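Probable methyltransferase (Bordetella pertussis, PDB 3KTY) probably transfers methyl groups from S-adenosyl-L-methionine to RNA, as a TrmH-family enzyme, this fragment containing its SpoU-type methyltransferase domain. Local coordinates at residues L132-A135 against Q136-L139. Residues are numbered along the deposited sequence; the frame is centred on the assembly and turned at random.
Sequences LTNA and QIEL
T133 and Q136 are joined across the first turn of the short helix 134-138, where the backbone bonds from I137 N to T133 O (3.0 Å, 178° at the hydrogen) and from E138 N to N134 O (2.8 Å) close the first turns of the helix; the next bond, L139 N to A135 O, is weak. T133 is the N-cap. Its OG1 takes up the position between its own backbone N and carbonyl carbon (chi1 79°), which brings the hydroxyl oxygen 3.0 Å from Q136 N as acceptor of a bond bent to 149°. Q136 returns the bond: with CG beside its backbone N and the chain extended beyond it (chi2 -177°), the side chain reaches back past the hydroxyl, CG lying 3.2 Å from T133 OG1. Its amide oxygen OE1 accepts from T133 N at 3.2 Å in a nearly straight bond, the donor tilted 17° from the carbonyl plane. The methyl CG2 of T133 rests against the same amide, 3.5 Å from OE1. I137 CG1 meets L132 CB at 3.6 Å, the two side chains crossing obliquely, a small apolar contact just before the cap, while L132 and Q136 also touch T16 of strand 11-16. Q136 and L139 lean on L75 of helix 75-79. These reciprocal bonds make a capping box: side-chain acceptors serve one backbone N-H at the N-cap and another in the first turn, where no preceding turn supplies carbonyls, at the surface of this SpoU-family domain.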
loop_
_atom_site.group_PDB
_atom_site.type_symbol
_atom_site.label_atom_id
_atom_site.label_comp_id
_atom_site.label_asym_id
_atom_site.label_seq_id
_atom_site.Cartn_x
_atom_site.Cartn_y
_atom_site.Cartn_z
ATOM N N LEU A 132 15.042 5.532 -12.137
ATOM C CA LEU A 132 14.854 6.619 -13.076
ATOM C C LEU A 132 16.212 7.170 -13.431
ATOM O O LEU A 132 17.075 7.293 -12.569
ATOM C CB LEU A 132 14.005 7.720 -12.443
ATOM C CG LEU A 132 12.533 7.419 -12.191
ATOM C CD1 LEU A 132 11.986 8.355 -11.159
ATOM C CD2 LEU A 132 11.774 7.564 -13.469
ATOM N N THR A 133 16.419 7.507 -14.696
ATOM C CA THR A 133 17.745 7.989 -15.080
ATOM C C THR A 133 17.914 9.360 -14.469
ATOM O O THR A 133 16.921 9.997 -14.084
ATOM C CB THR A 133 17.954 8.068 -16.602
ATOM O OG1 THR A 133 17.333 9.253 -17.113
ATOM C CG2 THR A 133 17.375 6.847 -17.295
ATOM N N ASN A 134 19.157 9.815 -14.354
ATOM C CA ASN A 134 19.392 11.117 -13.746
ATOM C C ASN A 134 18.666 12.194 -14.546
ATOM O O ASN A 134 18.069 13.124 -13.983
ATOM C CB ASN A 134 20.890 11.403 -13.574
ATOM C CG ASN A 134 21.362 11.161 -12.130
ATOM O OD1 ASN A 134 20.577 10.740 -11.269
ATOM N ND2 ASN A 134 22.636 11.436 -11.862
ATOM N N ALA A 135 18.676 12.018 -15.860
ATOM C CA ALA A 135 18.032 12.941 -16.776
ATOM C C ALA A 135 16.515 12.912 -16.666
ATOM O O ALA A 135 15.861 13.918 -16.881
ATOM C CB ALA A 135 18.463 12.640 -18.203
ATOM N N GLN A 136 15.944 11.757 -16.356
ATOM C CA GLN A 136 14.507 11.679 -16.157
ATOM C C GLN A 136 14.133 12.415 -14.865
ATOM O O GLN A 136 13.212 13.247 -14.820
ATOM C CB GLN A 136 14.062 10.221 -16.145
ATOM C CG GLN A 136 14.203 9.573 -17.518
ATOM C CD GLN A 136 13.698 8.130 -17.580
ATOM O OE1 GLN A 136 13.981 7.300 -16.694
ATOM N NE2 GLN A 136 12.958 7.822 -18.652
ATOM N N ILE A 137 14.892 12.133 -13.820
ATOM C CA ILE A 137 14.731 12.840 -12.568
ATOM C C ILE A 137 14.863 14.352 -12.721
ATOM O O ILE A 137 14.049 15.098 -12.185
ATOM C CB ILE A 137 15.716 12.310 -11.528
ATOM C CG1 ILE A 137 15.325 10.871 -11.161
ATOM C CG2 ILE A 137 15.753 13.220 -10.302
ATOM C CD1 ILE A 137 16.305 10.166 -10.244
ATOM N N GLU A 138 15.853 14.811 -13.474
ATOM C CA GLU A 138 16.027 16.259 -13.666
ATOM C C GLU A 138 14.812 16.931 -14.306
ATOM O O GLU A 138 14.603 18.129 -14.124
ATOM C CB GLU A 138 17.310 16.622 -14.436
ATOM C CG GLU A 138 17.735 18.089 -14.171
ATOM C CD GLU A 138 18.927 18.600 -15.008
ATOM O OE1 GLU A 138 19.519 17.822 -15.794
ATOM O OE2 GLU A 138 19.275 19.800 -14.870
ATOM N N LEU A 139 14.006 16.154 -15.029
ATOM C CA LEU A 139 12.802 16.673 -15.665
ATOM C C LEU A 139 11.650 16.929 -14.687
ATOM O O LEU A 139 10.674 17.577 -15.034
ATOM C CB LEU A 139 12.322 15.716 -16.751
ATOM C CG LEU A 139 13.196 15.525 -18.006
ATOM C CD1 LEU A 139 12.552 14.530 -18.972
ATOM C CD2 LEU A 139 13.480 16.865 -18.711
#